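Beta-N-acetylhexosaminidase (Mycobacterium smegmatis, PDB 4YYF) probably hydrolyses terminal non-reducing N-acetyl-D-hexosamine residues from N-acetyl-beta-D-hexosaminides, as a family 3 glycoside hydrolase. Local coordinates at residues A[135-140]-A[188-193]; A[204-208]-A[252-257]; A[236-240]-A[278-283]; A[283-287]-A[354-358]. The protein carries 1 engineered substitution. The contacts are given in a common frame with arbitrary orientation. Residues are numbered along the deposited sequence.

Interaction 1 (A[135-140]-A[188-193])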
loop_
_atom_site.group_PDB
_atom_site.type_symbol
_atom_site.label_atom_id
_atom_site.label_comp_id
_atom_site.label_asym_id
_atom_site.label_seq_id
_atom_site.Cartn_x
_atom_site.Cartn_y
_atom_site.Cartn_z
ATOM N N VAL A 135 19.818 -5.230 -9.575
ATOM C CA VAL A 135 18.576 -4.583 -9.136
ATOM C C VAL A 135 18.454 -4.668 -7.613
ATOM O O VAL A 135 18.024 -3.708 -6.961
ATOM C CB VAL A 135 17.317 -5.173 -9.858
ATOM C CG1 VAL A 135 16.029 -4.644 -9.242
ATOM C CG2 VAL A 135 17.349 -4.827 -11.348
ATOM N N TYR A 136 18.869 -5.798 -7.041
ATOM C CA TYR A 136 18.903 -5.927 -5.587
ATOM C C TYR A 136 19.737 -4.793 -4.976
ATOM O O TYR A 136 19.294 -4.120 -4.041
ATOM C CB TYR A 136 19.461 -7.290 -5.148
ATOM C CG TYR A 136 19.797 -7.319 -3.671
ATOM C CD1 TYR A 136 18.803 -7.500 -2.719
ATOM C CD2 TYR A 136 21.106 -7.153 -3.230
ATOM C CE1 TYR A 136 19.104 -7.514 -1.360
ATOM C CE2 TYR A 136 21.420 -7.158 -1.876
ATOM C CZ TYR A 136 20.417 -7.337 -0.949
ATOM O OH TYR A 136 20.725 -7.347 0.394
ATOM N N GLY A 137 20.930 -4.588 -5.520
ATOM C CA GLY A 137 21.840 -3.561 -5.030
ATOM C C GLY A 137 21.286 -2.156 -5.187
ATOM O O GLY A 137 21.482 -1.301 -4.326
ATOM N N ILE A 138 20.597 -1.907 -6.296
ATOM C CA ILE A 138 19.983 -0.603 -6.512
ATOM C C ILE A 138 18.896 -0.337 -5.466
ATOM O O ILE A 138 18.838 0.751 -4.876
ATOM C CB ILE A 138 19.396 -0.501 -7.921
ATOM C CG1 ILE A 138 20.524 -0.427 -8.951
ATOM C CG2 ILE A 138 18.505 0.720 -8.034
ATOM C CD1 ILE A 138 20.046 -0.518 -10.401
ATOM N N ALA A 139 18.047 -1.337 -5.226
ATOM C CA ALA A 139 16.968 -1.219 -4.252
ATOM C C ALA A 139 17.498 -1.062 -2.832
ATOM O O ALA A 139 16.951 -0.292 -2.039
ATOM C CB ALA A 139 16.033 -2.431 -4.335
ATOM N N LEU A 140 18.556 -1.800 -2.512
ATOM C CA LEU A 140 19.215 -1.663 -1.217
ATOM C C LEU A 140 19.743 -0.246 -1.005
ATOM O O LEU A 140 19.480 0.378 0.022
ATOM C CB LEU A 140 20.371 -2.666 -1.093
ATOM C CG LEU A 140 21.163 -2.594 0.223
ATOM C CD1 LEU A 140 20.269 -2.847 1.451
ATOM C CD2 LEU A 140 22.335 -3.571 0.212
ATOM N N ALA A 188 13.841 -9.280 -6.316
ATOM C CA ALA A 188 15.128 -8.680 -5.998
ATOM C C ALA A 188 14.919 -7.283 -5.447
ATOM O O ALA A 188 15.585 -6.884 -4.481
ATOM C CB ALA A 188 16.036 -8.634 -7.246
ATOM N N TYR A 189 13.994 -6.543 -6.052
ATOM C CA TYR A 189 13.752 -5.169 -5.632
ATOM C C TYR A 189 13.180 -5.172 -4.212
ATOM O O TYR A 189 13.571 -4.360 -3.370
ATOM C CB TYR A 189 12.822 -4.417 -6.616
ATOM C CG TYR A 189 13.025 -2.909 -6.578
ATOM C CD1 TYR A 189 12.446 -2.134 -5.576
ATOM C CD2 TYR A 189 13.822 -2.264 -7.523
ATOM C CE1 TYR A 189 12.659 -0.744 -5.522
ATOM C CE2 TYR A 189 14.028 -0.872 -7.481
ATOM C CZ TYR A 189 13.441 -0.132 -6.480
ATOM O OH TYR A 189 13.645 1.233 -6.424
ATOM N N ALA A 190 12.251 -6.086 -3.950
ATOM C CA ALA A 190 11.631 -6.168 -2.623
ATOM C C ALA A 190 12.672 -6.554 -1.579
ATOM O O ALA A 190 12.674 -6.027 -0.458
ATOM C CB ALA A 190 10.456 -7.154 -2.623
ATOM N N ARG A 191 13.570 -7.464 -1.960
ATOM C CA ARG A 191 14.586 -7.971 -1.049
ATOM C C ARG A 191 15.562 -6.846 -0.666
ATOM O O ARG A 191 16.002 -6.758 0.486
ATOM C CB ARG A 191 15.304 -9.181 -1.688
ATOM C CG ARG A 191 16.259 -9.922 -0.761
ATOM C CD ARG A 191 16.678 -11.282 -1.341
ATOM N NE ARG A 191 16.983 -11.220 -2.774
ATOM C CZ ARG A 191 18.204 -11.084 -3.285
ATOM N NH1 ARG A 191 19.265 -10.996 -2.487
ATOM N NH2 ARG A 191 18.361 -11.042 -4.605
ATOM N N GLY A 192 15.886 -5.991 -1.637
ATOM C CA GLY A 192 16.767 -4.854 -1.405
ATOM C C GLY A 192 16.150 -3.866 -0.441
ATOM O O GLY A 192 16.806 -3.414 0.500
ATOM N N LEU A 193 14.875 -3.550 -0.648
ATOM C CA LEU A 193 14.163 -2.647 0.259
ATOM C C LEU A 193 14.117 -3.230 1.655
ATOM O O LEU A 193 14.417 -2.550 2.639
ATOM C CB LEU A 193 12.733 -2.403 -0.239
ATOM C CG LEU A 193 12.562 -1.583 -1.519
ATOM C CD1 LEU A 193 11.078 -1.482 -1.857
ATOM C CD2 LEU A 193 13.166 -0.184 -1.378
#
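The ring of Tyr136 carries the guanidinium of Arg191 flat on one face: the two planes are 3° apart, their centres 4.3 Å, and Tyr136 CD1 comes within 3.5 Å of Arg191 NH1. The phenol oxygen is held by Asp195, further along the helix that bears Arg191. Beneath this exposed end the contact is tightly buried. Ala139 CB sits over the face of the Tyr189 ring in a CH-pi contact, 3.7 Å from its centroid, while Val135 CG1 meets the edge of the same ring at CD2, 3.7 Å away. Both segments belong to helices of the outer layer of the TIM barrel, 132-148 and 179-196, one before and one after strand 153-154 in the chain. The axes of 135-140 and 188-193 cross at -36° and approach to 7.0 Å, a distance that small residues permit. Ala188 and Gly192, one turn apart, present a low surface to the other helix, and a beta carbon on Gly192 would collide with Tyr136 O, Ala139 CB and Leu140 N. With none there, Leu140 CA reaches Gly192 O at 3.4 Å, close enough for a CA-H...O contact between the two backbones.

Interaction 2 (A[204-208]-A[252-257])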
loop_
_atom_site.group_PDB
_atom_site.type_symbol
_atom_site.label_atom_id
_atom_site.label_comp_id
_atom_site.label_asym_id
_atom_site.label_seq_id
_atom_site.Cartn_x
_atom_site.Cartn_y
_atom_site.Cartn_z
ATOM N N HIS A 204 -0.293 -4.388 -7.994
ATOM C CA HIS A 204 -1.582 -4.119 -7.346
ATOM C C HIS A 204 -2.458 -5.386 -7.413
ATOM O O HIS A 204 -2.998 -5.716 -8.468
ATOM C CB HIS A 204 -2.312 -2.959 -8.061
ATOM C CG HIS A 204 -1.517 -1.689 -8.165
ATOM N ND1 HIS A 204 -0.566 -1.476 -9.157
ATOM C CD2 HIS A 204 -1.535 -0.549 -7.435
ATOM C CE1 HIS A 204 -0.033 -0.286 -9.007
ATOM N NE2 HIS A 204 -0.603 0.309 -7.964
ATOM N N PHE A 205 -2.597 -6.090 -6.293
ATOM C CA PHE A 205 -3.285 -7.391 -6.234
ATOM C C PHE A 205 -4.782 -7.288 -6.571
ATOM O O PHE A 205 -5.461 -6.357 -6.126
ATOM C CB PHE A 205 -3.101 -7.966 -4.822
ATOM C CG PHE A 205 -3.631 -9.361 -4.631
ATOM C CD1 PHE A 205 -4.952 -9.576 -4.240
ATOM C CD2 PHE A 205 -2.790 -10.463 -4.777
ATOM C CE1 PHE A 205 -5.436 -10.870 -4.035
ATOM C CE2 PHE A 205 -3.272 -11.755 -4.566
ATOM C CZ PHE A 205 -4.600 -11.954 -4.191
ATOM N N PRO A 206 -5.325 -8.259 -7.339
ATOM C CA PRO A 206 -4.675 -9.434 -7.941
ATOM C C PRO A 206 -4.098 -9.196 -9.339
ATOM O O PRO A 206 -3.875 -10.160 -10.079
ATOM C CB PRO A 206 -5.826 -10.429 -8.048
ATOM C CG PRO A 206 -7.025 -9.541 -8.338
ATOM C CD PRO A 206 -6.792 -8.336 -7.447
ATOM N N GLY A 207 -3.874 -7.939 -9.711
ATOM C CA GLY A 207 -3.195 -7.661 -10.971
ATOM C C GLY A 207 -3.815 -6.567 -11.819
ATOM O O GLY A 207 -4.916 -6.733 -12.351
ATOM N N HIS A 208 -3.093 -5.458 -11.977
ATOM C CA HIS A 208 -3.583 -4.303 -12.757
ATOM C C HIS A 208 -2.979 -4.319 -14.162
ATOM O O HIS A 208 -3.383 -3.545 -15.041
ATOM C CB HIS A 208 -3.194 -2.991 -12.047
ATOM C CG HIS A 208 -4.055 -1.821 -12.385
ATOM N ND1 HIS A 208 -4.295 -1.401 -13.691
ATOM C CD2 HIS A 208 -4.738 -0.948 -11.604
ATOM C CE1 HIS A 208 -5.080 -0.355 -13.683
ATOM N NE2 HIS A 208 -5.372 -0.051 -12.420
HETATM N N MSE A 252 -9.392 -2.663 -9.436
HETATM C CA MSE A 252 -9.954 -3.298 -10.635
HETATM C C MSE A 252 -11.126 -4.188 -10.256
HETATM O O MSE A 252 -11.154 -4.748 -9.157
HETATM C CB MSE A 252 -8.911 -4.173 -11.329
HETATM C CG MSE A 252 -7.564 -3.519 -11.598
HETATM SE SE MSE A 252 -6.310 -3.636 -10.097
HETATM C CE MSE A 252 -6.675 -5.433 -9.501
ATOM N N GLN A 253 -12.088 -4.319 -11.165
ATOM C CA GLN A 253 -13.130 -5.331 -11.037
ATOM C C GLN A 253 -12.616 -6.614 -11.687
ATOM O O GLN A 253 -12.071 -6.571 -12.794
ATOM C CB GLN A 253 -14.404 -4.865 -11.744
ATOM C CG GLN A 253 -14.988 -3.594 -11.143
ATOM C CD GLN A 253 -15.927 -2.874 -12.086
ATOM O OE1 GLN A 253 -16.940 -3.425 -12.506
ATOM N NE2 GLN A 253 -15.584 -1.630 -12.432
ATOM N N VAL A 254 -12.780 -7.744 -11.004
ATOM C CA VAL A 254 -12.274 -9.023 -11.510
ATOM C C VAL A 254 -13.413 -10.006 -11.780
ATOM O O VAL A 254 -14.054 -10.468 -10.838
ATOM C CB VAL A 254 -11.308 -9.680 -10.485
ATOM C CG1 VAL A 254 -10.705 -10.976 -11.048
ATOM C CG2 VAL A 254 -10.217 -8.706 -10.041
ATOM N N PRO A 255 -13.660 -10.346 -13.065
ATOM C CA PRO A 255 -14.699 -11.336 -13.390
ATOM C C PRO A 255 -14.372 -12.686 -12.761
ATOM O O PRO A 255 -13.217 -13.108 -12.808
ATOM C CB PRO A 255 -14.634 -11.441 -14.924
ATOM C CG PRO A 255 -13.929 -10.178 -15.375
ATOM C CD PRO A 255 -12.959 -9.864 -14.270
ATOM N N GLY A 256 -15.368 -13.340 -12.166
ATOM C CA GLY A 256 -15.149 -14.606 -11.492
ATOM C C GLY A 256 -14.593 -14.445 -10.089
ATOM O O GLY A 256 -14.307 -15.434 -9.416
ATOM N N LEU A 257 -14.433 -13.203 -9.639
ATOM C CA LEU A 257 -13.935 -12.959 -8.284
ATOM C C LEU A 257 -14.740 -11.882 -7.560
ATOM O O LEU A 257 -15.335 -12.151 -6.521
ATOM C CB LEU A 257 -12.443 -12.596 -8.282
ATOM C CG LEU A 257 -11.836 -12.324 -6.894
ATOM C CD1 LEU A 257 -11.801 -13.613 -6.059
ATOM C CD2 LEU A 257 -10.436 -11.702 -6.985
#
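His204, preceded by a cis peptide bond, starts its side chain toward the 252-257 loop, but the ring swings off to hydrogen-bond Asp160 and lie about 3 Å from a bound acetate; its part here is the carbonyl, with His204 O 3.8 Å from CE of Met252, a selenomethionine. Phe205 also offers its backbone, Phe205 O standing 3.7 Å from Met252 CE, while its ring packs edge-to-face with Tyr236. A second cis bond leads into Pro206, which buries more area here than any other residue of 204-208: its CD is 3.6 Å from Met252 CE, its CG 3.7 Å from Val254 CG2 and, more loosely, 4.3 Å from Leu257 CD2. These residues are the HFPGH core of the KHFPGHG signature of NagZ-like family 3 hexosaminidases, where strand 199-205 of the TIM barrel runs out into a loop that in relatives lies beside the active site; the acetate is consistent with a pocket here. Gly207, with phi at 135°, lets the chain curl round the methyl group, and Gly207 O lies 3.6 Å from Met252 CE. At His208, Met252 CG lies over the ring face, 4.0 Å from the centroid, and Met252 SE approaches His208 CD2 obliquely at 3.5 Å. The imidazole is held by the hydrogen bond between His208 NE2 and Ser215, in the loop that in relatives carries the acid/base Asp-His dyad.

Interaction 3 (A[236-240]-A[278-283])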
loop_
_atom_site.group_PDB
_atom_site.type_symbol
_atom_site.label_atom_id
_atom_site.label_comp_id
_atom_site.label_asym_id
_atom_site.label_seq_id
_atom_site.Cartn_x
_atom_site.Cartn_y
_atom_site.Cartn_z
ATOM N N TYR A 236 2.995 -13.381 -6.834
ATOM C CA TYR A 236 2.587 -13.430 -5.429
ATOM C C TYR A 236 2.857 -14.787 -4.776
ATOM O O TYR A 236 3.086 -14.859 -3.573
ATOM C CB TYR A 236 1.104 -13.070 -5.273
ATOM C CG TYR A 236 0.775 -11.647 -5.667
ATOM C CD1 TYR A 236 0.905 -10.606 -4.758
ATOM C CD2 TYR A 236 0.332 -11.342 -6.952
ATOM C CE1 TYR A 236 0.604 -9.297 -5.114
ATOM C CE2 TYR A 236 0.034 -10.029 -7.318
ATOM C CZ TYR A 236 0.170 -9.019 -6.390
ATOM O OH TYR A 236 -0.132 -7.714 -6.744
ATOM N N ARG A 237 2.834 -15.854 -5.571
ATOM C CA ARG A 237 3.005 -17.204 -5.031
ATOM C C ARG A 237 4.301 -17.375 -4.261
ATOM O O ARG A 237 4.337 -18.090 -3.271
ATOM C CB ARG A 237 2.965 -18.255 -6.132
ATOM C CG ARG A 237 1.669 -18.362 -6.906
ATOM C CD ARG A 237 1.899 -19.341 -8.041
ATOM N NE ARG A 237 0.781 -19.464 -8.972
ATOM C CZ ARG A 237 0.834 -20.184 -10.090
ATOM N NH1 ARG A 237 -0.220 -20.262 -10.891
ATOM N NH2 ARG A 237 1.950 -20.827 -10.408
ATOM N N THR A 238 5.373 -16.738 -4.721
ATOM C CA THR A 238 6.635 -16.818 -3.992
ATOM C C THR A 238 6.943 -15.558 -3.180
ATOM O O THR A 238 7.542 -15.645 -2.117
ATOM C CB THR A 238 7.832 -17.171 -4.894
ATOM O OG1 THR A 238 7.966 -16.184 -5.908
ATOM C CG2 THR A 238 7.629 -18.528 -5.547
ATOM N N LEU A 239 6.529 -14.396 -3.668
ATOM C CA LEU A 239 6.969 -13.142 -3.066
ATOM C C LEU A 239 6.251 -12.799 -1.759
ATOM O O LEU A 239 6.810 -12.114 -0.914
ATOM C CB LEU A 239 6.858 -11.985 -4.064
ATOM C CG LEU A 239 7.740 -12.136 -5.304
ATOM C CD1 LEU A 239 7.749 -10.866 -6.135
ATOM C CD2 LEU A 239 9.161 -12.515 -4.883
ATOM N N THR A 240 5.020 -13.270 -1.587
ATOM C CA THR A 240 4.298 -12.998 -0.335
ATOM C C THR A 240 4.874 -13.758 0.851
ATOM O O THR A 240 4.612 -13.401 2.004
ATOM C CB THR A 240 2.793 -13.305 -0.435
ATOM O OG1 THR A 240 2.600 -14.702 -0.660
ATOM C CG2 THR A 240 2.170 -12.540 -1.576
ATOM N N TYR A 278 -5.201 -17.958 -4.100
ATOM C CA TYR A 278 -4.537 -17.345 -5.245
ATOM C C TYR A 278 -3.420 -18.240 -5.792
ATOM O O TYR A 278 -2.805 -17.915 -6.810
ATOM C CB TYR A 278 -3.984 -15.961 -4.881
ATOM C CG TYR A 278 -2.794 -16.034 -3.964
ATOM C CD1 TYR A 278 -2.961 -16.219 -2.599
ATOM C CD2 TYR A 278 -1.502 -15.926 -4.464
ATOM C CE1 TYR A 278 -1.887 -16.294 -1.755
ATOM C CE2 TYR A 278 -0.416 -15.998 -3.625
ATOM C CZ TYR A 278 -0.616 -16.185 -2.278
ATOM O OH TYR A 278 0.468 -16.264 -1.440
ATOM N N GLY A 279 -3.141 -19.351 -5.109
ATOM C CA GLY A 279 -2.153 -20.303 -5.591
ATOM C C GLY A 279 -0.850 -20.323 -4.811
ATOM O O GLY A 279 0.060 -21.089 -5.121
ATOM N N GLY A 280 -0.756 -19.476 -3.794
ATOM C CA GLY A 280 0.411 -19.431 -2.938
ATOM C C GLY A 280 -0.061 -19.671 -1.524
ATOM O O GLY A 280 -1.255 -19.818 -1.296
ATOM N N PRO A 281 0.868 -19.737 -0.569
ATOM C CA PRO A 281 0.460 -19.932 0.824
ATOM C C PRO A 281 -0.397 -18.762 1.297
ATOM O O PRO A 281 -0.144 -17.627 0.886
ATOM C CB PRO A 281 1.793 -19.956 1.579
ATOM C CG PRO A 281 2.771 -19.277 0.651
ATOM C CD PRO A 281 2.329 -19.654 -0.718
ATOM N N GLY A 282 -1.397 -19.038 2.137
ATOM C CA GLY A 282 -2.271 -17.999 2.657
ATOM C C GLY A 282 -1.463 -16.904 3.335
ATOM O O GLY A 282 -0.573 -17.191 4.141
ATOM N N PHE A 283 -1.774 -15.652 3.013
ATOM C CA PHE A 283 -0.969 -14.519 3.461
ATOM C C PHE A 283 -1.530 -13.924 4.742
ATOM O O PHE A 283 -2.707 -13.559 4.799
ATOM C CB PHE A 283 -0.924 -13.453 2.356
ATOM C CG PHE A 283 -0.112 -12.234 2.710
ATOM C CD1 PHE A 283 1.254 -12.337 2.954
ATOM C CD2 PHE A 283 -0.710 -10.983 2.773
ATOM C CE1 PHE A 283 2.012 -11.211 3.266
ATOM C CE2 PHE A 283 0.035 -9.848 3.087
ATOM C CZ PHE A 283 1.398 -9.963 3.329
HETATM O O HOH W 1 1.970 -15.931 1.906
#
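The C-terminal part of helix 234-239 meets an irregular, glycine-rich loop, and the two backbones come closest where Arg237 CA and Gly280 CA are 4.0 Å apart. A beta carbon on Gly280 would run into Arg237 CA and the hydroxyl of Tyr278. Arg237 lays its side chain along the loop, CG 3.6 Å from Gly279 O. Thr240 donates from OG1 to Tyr236 O (3.0 Å), and its OG1 lies 2.8 Å from Tyr278 OH. The phenol donates to Pro281 O at 2.8 Å, bracing the loop across its own bend. One water then joins the segments, giving hydrogen bonds of 2.9 Å both to Thr240 OG1 and to Pro281 O. Carbon-carbon contacts flank this polar cluster: Tyr236 CB rests on Tyr278 CE2 at 3.7 Å, and Thr240 CB on Phe283 CD1 at 3.8 Å. Inward lie the barrel strands, with Thr240 touching Leu202 and Val247, and Phe283 also on Val247; helix 267-275 closes the neighbouring side through Leu272 against Tyr278 and Leu273 against Phe283.

Interaction 4 (A[283-287]-A[354-358])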
loop_
_atom_site.group_PDB
_atom_site.type_symbol
_atom_site.label_atom_id
_atom_site.label_comp_id
_atom_site.label_asym_id
_atom_site.label_seq_id
_atom_site.Cartn_x
_atom_site.Cartn_y
_atom_site.Cartn_z
ATOM N N PHE A 283 -1.774 -15.652 3.013
ATOM C CA PHE A 283 -0.969 -14.519 3.461
ATOM C C PHE A 283 -1.530 -13.924 4.742
ATOM O O PHE A 283 -2.707 -13.559 4.799
ATOM C CB PHE A 283 -0.924 -13.453 2.356
ATOM C CG PHE A 283 -0.112 -12.234 2.710
ATOM C CD1 PHE A 283 1.254 -12.337 2.954
ATOM C CD2 PHE A 283 -0.710 -10.983 2.773
ATOM C CE1 PHE A 283 2.012 -11.211 3.266
ATOM C CE2 PHE A 283 0.035 -9.848 3.087
ATOM C CZ PHE A 283 1.398 -9.963 3.329
ATOM N N GLY A 284 -0.683 -13.813 5.764
ATOM C CA GLY A 284 -1.112 -13.318 7.060
ATOM C C GLY A 284 -0.584 -11.931 7.391
ATOM O O GLY A 284 -0.839 -11.416 8.472
ATOM N N GLY A 285 0.140 -11.317 6.460
ATOM C CA GLY A 285 0.697 -10.002 6.698
ATOM C C GLY A 285 -0.229 -8.846 6.365
ATOM O O GLY A 285 -1.441 -9.012 6.162
ATOM N N LEU A 286 0.363 -7.659 6.312
ATOM C CA LEU A 286 -0.371 -6.416 6.191
ATOM C C LEU A 286 -0.867 -6.186 4.770
ATOM O O LEU A 286 -0.125 -6.355 3.797
ATOM C CB LEU A 286 0.539 -5.257 6.602
ATOM C CG LEU A 286 -0.124 -3.916 6.896
ATOM C CD1 LEU A 286 -1.035 -4.075 8.105
ATOM C CD2 LEU A 286 0.938 -2.838 7.142
ATOM N N VAL A 287 -2.132 -5.796 4.647
ATOM C CA VAL A 287 -2.725 -5.549 3.336
ATOM C C VAL A 287 -3.267 -4.121 3.256
ATOM O O VAL A 287 -4.153 -3.750 4.033
ATOM C CB VAL A 287 -3.850 -6.564 3.025
ATOM C CG1 VAL A 287 -4.428 -6.294 1.651
ATOM C CG2 VAL A 287 -3.313 -8.000 3.074
ATOM N N ARG A 354 -1.837 -6.586 12.978
ATOM C CA ARG A 354 -0.978 -6.648 11.793
ATOM C C ARG A 354 -0.234 -5.354 11.558
ATOM O O ARG A 354 0.911 -5.370 11.119
ATOM C CB ARG A 354 -1.785 -7.011 10.540
ATOM C CG ARG A 354 -2.320 -8.431 10.587
ATOM C CD ARG A 354 -2.953 -8.807 9.281
ATOM N NE ARG A 354 -3.460 -10.177 9.290
ATOM C CZ ARG A 354 -4.747 -10.492 9.208
ATOM N NH1 ARG A 354 -5.647 -9.522 9.105
ATOM N NH2 ARG A 354 -5.126 -11.770 9.221
ATOM N N ASN A 355 -0.897 -4.231 11.809
ATOM C CA ASN A 355 -0.252 -2.926 11.678
ATOM C C ASN A 355 0.828 -2.746 12.722
ATOM O O ASN A 355 1.873 -2.166 12.433
ATOM C CB ASN A 355 -1.262 -1.781 11.810
ATOM C CG ASN A 355 -1.948 -1.468 10.508
ATOM O OD1 ASN A 355 -1.348 -0.862 9.619
ATOM N ND2 ASN A 355 -3.224 -1.859 10.387
ATOM N N ALA A 356 0.576 -3.235 13.939
ATOM C CA ALA A 356 1.578 -3.128 15.001
ATOM C C ALA A 356 2.766 -4.036 14.731
ATOM O O ALA A 356 3.897 -3.702 15.086
ATOM C CB ALA A 356 0.966 -3.437 16.386
ATOM N N ALA A 357 2.511 -5.189 14.114
ATOM C CA ALA A 357 3.559 -6.200 13.938
ATOM C C ALA A 357 4.714 -5.715 13.055
ATOM O O ALA A 357 5.844 -6.192 13.175
ATOM C CB ALA A 357 2.978 -7.505 13.406
ATOM N N VAL A 358 4.453 -4.759 12.171
ATOM C CA VAL A 358 5.548 -4.243 11.358
ATOM C C VAL A 358 6.192 -2.982 11.928
ATOM O O VAL A 358 7.016 -2.360 11.265
ATOM C CB VAL A 358 5.131 -4.027 9.898
ATOM C CG1 VAL A 358 4.829 -5.366 9.251
ATOM C CG2 VAL A 358 3.909 -3.109 9.820
#
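Leu286 fills the centre of this contact, on the loop that leads into strand 287-289 of the TIM barrel, and it packs against the C-terminal end of helix 345-357 in the outer layer. The leucine spreads its methyl groups over that helix end: CD1 is 3.9 Å from Arg354 CB and 3.6 Å from Asn355 OD1, while CD2 reaches Val358 CG2 at 4.0 Å. Asn355 OD1 is hydrogen-bonded to Asn318, and Asn355 ND2 to Ser351 O. Arg354 is the other main contributor. Its extended chain runs alongside the two glycines before Leu286, with CD 3.5 Å from Gly285 O, and its NH1 makes a salt bridge with Asp317, whose other carboxylate oxygen accepts the backbone NH of Val287. The guanidinium thus ties the helix to the entrances of two barrel strands, 287-289 and 319-321. The sodium ion held by Ala347 and Ser351 of the same helix is about 5 Å from the Arg354 side chain. Arg354 NE donates to Gly284 O at 3.0 Å with an angle of 136° at the hydrogen.

Followed from the N terminus, interaction 1 closes first, pairing consecutive outer helices of the barrel with strand 153-154 between them in sequence. Its second helix, 179-196, leads straight into strand 199-205, at whose end interaction 2 opens. Before that loop closes at 252-257, the chain has passed 236-240, the start of interaction 3, which closes only at 278-283; the two therefore cross. They also touch in space, Tyr236 OH lying 3.0 Å from Phe205 N. Interaction 4 begins where interaction 3 ends, on the shared Phe283, and spans the rest of the barrel to helix 345-357. Interaction 1 stays apart, its nearest atoms about 6 Å from interaction 3 and further from the others.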